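Local coordinates for protein MHC class I antigen (Ctenopharyngodon idella, PDB 5H5Z) that probably presents peptides on the cell surface to T cells, as a bony fish MHC class I heavy chain paired with beta-2-microglobulin, at residues Gln85-Tyr96 and Phe109-Phe119. Sequence-based numbering, arbitrary orientation.
Sequences QSKGVHTWQNMY and FYQYAYDGEDF
With CG of Trp92 turned anti to its backbone N (chi1 178°), the indole reaches over the neighbouring strand and sets its edge against the face of Phe119, CH2 to CD2 3.4 Å; the planes stand at 80°, an offset edge-to-face pair. Tyr96, whose first torsion tucks CG between N and the carbonyl carbon, lies in an offset stack on Tyr110, the planes 5° apart, while its CB sits over the centre of that ring. These residues and Tyr112 share one sheet face, the floor of the class I groove: Trp92 and Tyr96 pack on apolar side chains of the bound peptide. Gln93 points to the other face, where its NE2 bonds Trp61 O of the beta-2-microglobulin chain. Paired backbone bonds, such as Gln93 N to Ala113 O at 2.9 Å, register the antiparallel hairpin. At its open end, where the type I' turn from Tyr114 to Glu117 leads into the next strand, His90 ND1 donates to the syn lone pair of Asp115 OD2 at 2.8 Å, nearly within the imidazole plane, and Thr91 N meets Asp115 OD1 at 2.9 Å. Both carboxylate oxygens of Asp115 are thus gripped, which fixes its rotation and probably favours its ionised form.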
loop_
_atom_site.group_PDB
_atom_site.type_symbol
_atom_site.label_atom_id
_atom_site.label_comp_id
_atom_site.label_asym_id
_atom_site.label_seq_id
_atom_site.Cartn_x
_atom_site.Cartn_y
_atom_site.Cartn_z
ATOM N N GLN A 85 -21.300 -9.898 -19.903
ATOM C CA GLN A 85 -21.655 -9.746 -18.496
ATOM C C GLN A 85 -22.524 -8.502 -18.304
ATOM O O GLN A 85 -22.015 -7.386 -18.185
ATOM C CB GLN A 85 -20.389 -9.668 -17.632
ATOM C CG GLN A 85 -19.483 -10.895 -17.715
ATOM C CD GLN A 85 -18.074 -10.631 -17.201
ATOM O OE1 GLN A 85 -17.599 -9.497 -17.209
ATOM N NE2 GLN A 85 -17.397 -11.685 -16.759
ATOM N N SER A 86 -23.840 -8.702 -18.285
ATOM C CA SER A 86 -24.794 -7.599 -18.155
ATOM C C SER A 86 -25.295 -7.431 -16.720
ATOM O O SER A 86 -26.082 -6.528 -16.429
ATOM C CB SER A 86 -25.973 -7.792 -19.117
ATOM O OG SER A 86 -26.671 -8.994 -18.838
ATOM N N LYS A 87 -24.829 -8.306 -15.834
ATOM C CA LYS A 87 -25.222 -8.285 -14.428
ATOM C C LYS A 87 -23.997 -8.304 -13.518
ATOM O O LYS A 87 -22.892 -8.626 -13.956
ATOM C CB LYS A 87 -26.130 -9.477 -14.103
ATOM C CG LYS A 87 -27.542 -9.361 -14.656
ATOM C CD LYS A 87 -28.406 -10.533 -14.219
ATOM C CE LYS A 87 -29.830 -10.382 -14.728
ATOM N NZ LYS A 87 -30.695 -11.515 -14.295
ATOM N N GLY A 88 -24.202 -7.940 -12.254
ATOM C CA GLY A 88 -23.169 -8.063 -11.232
ATOM C C GLY A 88 -22.151 -6.938 -11.214
ATOM O O GLY A 88 -22.075 -6.132 -12.147
ATOM N N VAL A 89 -21.366 -6.897 -10.140
ATOM C CA VAL A 89 -20.339 -5.872 -9.959
ATOM C C VAL A 89 -19.093 -6.176 -10.795
ATOM O O VAL A 89 -18.585 -7.296 -10.796
ATOM C CB VAL A 89 -19.985 -5.670 -8.457
ATOM C CG1 VAL A 89 -19.580 -6.982 -7.794
ATOM C CG2 VAL A 89 -18.901 -4.613 -8.281
ATOM N N HIS A 90 -18.616 -5.173 -11.523
ATOM C CA HIS A 90 -17.373 -5.307 -12.272
ATOM C C HIS A 90 -16.479 -4.094 -12.044
ATOM O O HIS A 90 -16.954 -3.036 -11.623
ATOM C CB HIS A 90 -17.655 -5.550 -13.757
ATOM C CG HIS A 90 -18.409 -6.818 -14.019
ATOM N ND1 HIS A 90 -17.800 -8.055 -14.039
ATOM C CD2 HIS A 90 -19.726 -7.043 -14.241
ATOM C CE1 HIS A 90 -18.708 -8.986 -14.274
ATOM N NE2 HIS A 90 -19.885 -8.398 -14.402
ATOM N N THR A 91 -15.185 -4.267 -12.295
ATOM C CA THR A 91 -14.198 -3.227 -12.013
ATOM C C THR A 91 -13.335 -2.929 -13.230
ATOM O O THR A 91 -13.047 -3.817 -14.042
ATOM C CB THR A 91 -13.258 -3.606 -10.847
ATOM O OG1 THR A 91 -12.326 -4.599 -11.286
ATOM C CG2 THR A 91 -14.033 -4.139 -9.650
ATOM N N TRP A 92 -12.918 -1.669 -13.328
ATOM C CA TRP A 92 -12.038 -1.197 -14.373
ATOM C C TRP A 92 -10.954 -0.379 -13.685
ATOM O O TRP A 92 -11.247 0.526 -12.898
ATOM C CB TRP A 92 -12.833 -0.347 -15.376
ATOM C CG TRP A 92 -12.029 0.252 -16.503
ATOM C CD1 TRP A 92 -11.809 1.583 -16.739
ATOM C CD2 TRP A 92 -11.354 -0.457 -17.549
ATOM N NE1 TRP A 92 -11.042 1.747 -17.869
ATOM C CE2 TRP A 92 -10.749 0.510 -18.387
ATOM C CE3 TRP A 92 -11.215 -1.820 -17.871
ATOM C CZ2 TRP A 92 -10.000 0.162 -19.515
ATOM C CZ3 TRP A 92 -10.469 -2.167 -18.992
ATOM C CH2 TRP A 92 -9.868 -1.174 -19.801
ATOM N N GLN A 93 -9.703 -0.721 -13.969
ATOM C CA GLN A 93 -8.564 -0.093 -13.304
ATOM C C GLN A 93 -7.548 0.456 -14.289
ATOM O O GLN A 93 -7.341 -0.100 -15.367
ATOM C CB GLN A 93 -7.858 -1.097 -12.393
ATOM C CG GLN A 93 -8.562 -1.399 -11.086
ATOM C CD GLN A 93 -8.026 -2.668 -10.444
ATOM O OE1 GLN A 93 -8.240 -3.768 -10.948
ATOM N NE2 GLN A 93 -7.314 -2.518 -9.337
ATOM N N ASN A 94 -6.900 1.544 -13.886
ATOM C CA ASN A 94 -5.800 2.130 -14.629
ATOM C C ASN A 94 -4.720 2.501 -13.619
ATOM O O ASN A 94 -5.008 3.109 -12.584
ATOM C CB ASN A 94 -6.301 3.365 -15.392
ATOM C CG ASN A 94 -5.223 4.059 -16.224
ATOM O OD1 ASN A 94 -4.285 3.440 -16.739
ATOM N ND2 ASN A 94 -5.393 5.357 -16.399
ATOM N N MET A 95 -3.489 2.091 -13.894
ATOM C CA MET A 95 -2.346 2.633 -13.173
ATOM C C MET A 95 -1.313 3.127 -14.178
ATOM O O MET A 95 -1.053 2.481 -15.196
ATOM C CB MET A 95 -1.740 1.613 -12.197
ATOM C CG MET A 95 -1.167 0.368 -12.854
ATOM S SD MET A 95 -0.720 -0.904 -11.664
ATOM C CE MET A 95 0.502 -0.032 -10.680
ATOM N N TYR A 96 -0.746 4.292 -13.906
ATOM C CA TYR A 96 0.301 4.814 -14.753
ATOM C C TYR A 96 1.220 5.656 -13.907
ATOM O O TYR A 96 0.840 6.104 -12.824
ATOM C CB TYR A 96 -0.271 5.629 -15.925
ATOM C CG TYR A 96 -1.046 6.869 -15.545
ATOM C CD1 TYR A 96 -0.404 8.111 -15.421
ATOM C CD2 TYR A 96 -2.431 6.819 -15.351
ATOM C CE1 TYR A 96 -1.117 9.255 -15.089
ATOM C CE2 TYR A 96 -3.151 7.960 -15.019
ATOM C CZ TYR A 96 -2.488 9.171 -14.891
ATOM O OH TYR A 96 -3.198 10.300 -14.566
ATOM N N PHE A 109 5.237 3.684 -17.118
ATOM C CA PHE A 109 4.316 2.598 -17.463
ATOM C C PHE A 109 2.889 3.126 -17.589
ATOM O O PHE A 109 2.559 4.176 -17.034
ATOM C CB PHE A 109 4.372 1.493 -16.398
ATOM C CG PHE A 109 3.917 1.943 -15.040
ATOM C CD1 PHE A 109 4.789 2.620 -14.188
ATOM C CD2 PHE A 109 2.616 1.693 -14.608
ATOM C CE1 PHE A 109 4.371 3.045 -12.935
ATOM C CE2 PHE A 109 2.193 2.111 -13.353
ATOM C CZ PHE A 109 3.072 2.786 -12.516
ATOM N N TYR A 110 2.051 2.387 -18.314
ATOM C CA TYR A 110 0.648 2.750 -18.506
ATOM C C TYR A 110 -0.125 1.452 -18.740
ATOM O O TYR A 110 0.111 0.753 -19.729
ATOM C CB TYR A 110 0.494 3.708 -19.700
ATOM C CG TYR A 110 -0.413 4.895 -19.440
ATOM C CD1 TYR A 110 -1.787 4.731 -19.260
ATOM C CD2 TYR A 110 0.106 6.198 -19.399
ATOM C CE1 TYR A 110 -2.615 5.817 -19.017
ATOM C CE2 TYR A 110 -0.715 7.289 -19.163
ATOM C CZ TYR A 110 -2.072 7.096 -18.976
ATOM O OH TYR A 110 -2.889 8.178 -18.745
ATOM N N GLN A 111 -1.034 1.126 -17.822
ATOM C CA GLN A 111 -1.682 -0.197 -17.797
ATOM C C GLN A 111 -3.149 -0.119 -17.393
ATOM O O GLN A 111 -3.536 0.723 -16.579
ATOM C CB GLN A 111 -0.953 -1.129 -16.820
ATOM C CG GLN A 111 0.509 -1.385 -17.158
ATOM C CD GLN A 111 1.313 -1.893 -15.974
ATOM O OE1 GLN A 111 0.777 -2.130 -14.894
ATOM N NE2 GLN A 111 2.611 -2.057 -16.175
ATOM N N TYR A 112 -3.956 -1.016 -17.954
ATOM C CA TYR A 112 -5.372 -1.123 -17.607
ATOM C C TYR A 112 -5.734 -2.574 -17.280
ATOM O O TYR A 112 -5.136 -3.499 -17.828
ATOM C CB TYR A 112 -6.240 -0.641 -18.771
ATOM C CG TYR A 112 -6.108 0.837 -19.115
ATOM C CD1 TYR A 112 -5.067 1.300 -19.928
ATOM C CD2 TYR A 112 -7.037 1.767 -18.644
ATOM C CE1 TYR A 112 -4.957 2.643 -20.252
ATOM C CE2 TYR A 112 -6.935 3.118 -18.973
ATOM C CZ TYR A 112 -5.892 3.547 -19.770
ATOM O OH TYR A 112 -5.790 4.885 -20.104
ATOM N N ALA A 113 -6.710 -2.763 -16.392
ATOM C CA ALA A 113 -7.211 -4.102 -16.050
ATOM C C ALA A 113 -8.718 -4.103 -15.932
ATOM O O ALA A 113 -9.319 -3.120 -15.480
ATOM C CB ALA A 113 -6.599 -4.603 -14.746
ATOM N N TYR A 114 -9.319 -5.218 -16.341
ATOM C CA TYR A 114 -10.736 -5.452 -16.151
ATOM C C TYR A 114 -10.917 -6.606 -15.176
ATOM O O TYR A 114 -10.290 -7.660 -15.328
ATOM C CB TYR A 114 -11.417 -5.768 -17.483
ATOM C CG TYR A 114 -12.877 -6.133 -17.336
ATOM C CD1 TYR A 114 -13.808 -5.188 -16.908
ATOM C CD2 TYR A 114 -13.327 -7.427 -17.615
ATOM C CE1 TYR A 114 -15.145 -5.508 -16.769
ATOM C CE2 TYR A 114 -14.666 -7.758 -17.479
ATOM C CZ TYR A 114 -15.569 -6.797 -17.056
ATOM O OH TYR A 114 -16.897 -7.122 -16.918
ATOM N N ASP A 115 -11.777 -6.397 -14.180
ATOM C CA ASP A 115 -11.959 -7.344 -13.063
ATOM C C ASP A 115 -10.630 -7.829 -12.478
ATOM O O ASP A 115 -10.467 -9.007 -12.155
ATOM C CB ASP A 115 -12.878 -8.514 -13.461
ATOM C CG ASP A 115 -14.336 -8.100 -13.564
ATOM O OD1 ASP A 115 -14.717 -7.072 -12.970
ATOM O OD2 ASP A 115 -15.114 -8.805 -14.237
ATOM N N GLY A 116 -9.679 -6.904 -12.352
ATOM C CA GLY A 116 -8.380 -7.196 -11.745
ATOM C C GLY A 116 -7.436 -8.062 -12.564
ATOM O O GLY A 116 -6.485 -8.622 -12.024
ATOM N N GLU A 117 -7.701 -8.178 -13.863
ATOM C CA GLU A 117 -6.821 -8.908 -14.776
ATOM C C GLU A 117 -6.359 -8.013 -15.928
ATOM O O GLU A 117 -7.148 -7.221 -16.445
ATOM C CB GLU A 117 -7.540 -10.136 -15.337
ATOM C CG GLU A 117 -7.744 -11.252 -14.323
ATOM C CD GLU A 117 -8.327 -12.501 -14.954
ATOM O OE1 GLU A 117 -9.372 -12.401 -15.634
ATOM O OE2 GLU A 117 -7.741 -13.583 -14.769
ATOM N N ASP A 118 -5.098 -8.161 -16.339
ATOM C CA ASP A 118 -4.529 -7.376 -17.452
ATOM C C ASP A 118 -5.495 -7.279 -18.626
ATOM O O ASP A 118 -6.089 -8.286 -19.037
ATOM C CB ASP A 118 -3.217 -7.988 -17.951
ATOM C CG ASP A 118 -2.064 -7.798 -16.981
ATOM O OD1 ASP A 118 -2.213 -7.074 -15.975
ATOM O OD2 ASP A 118 -0.989 -8.374 -17.238
ATOM N N PHE A 119 -5.654 -6.068 -19.154
ATOM C CA PHE A 119 -6.482 -5.839 -20.339
ATOM C C PHE A 119 -5.603 -5.310 -21.481
ATOM O O PHE A 119 -5.390 -6.011 -22.470
ATOM C CB PHE A 119 -7.644 -4.891 -20.011
ATOM C CG PHE A 119 -8.660 -4.752 -21.118
ATOM C CD1 PHE A 119 -9.610 -5.744 -21.343
ATOM C CD2 PHE A 119 -8.677 -3.615 -21.928
ATOM C CE1 PHE A 119 -10.550 -5.613 -22.359
ATOM C CE2 PHE A 119 -9.619 -3.475 -22.942
ATOM C CZ PHE A 119 -10.558 -4.474 -23.157
HETATM O O HOH W 1 -14.454 -10.936 -15.914
HETATM O O HOH W 2 -10.068 -4.137 -12.846
#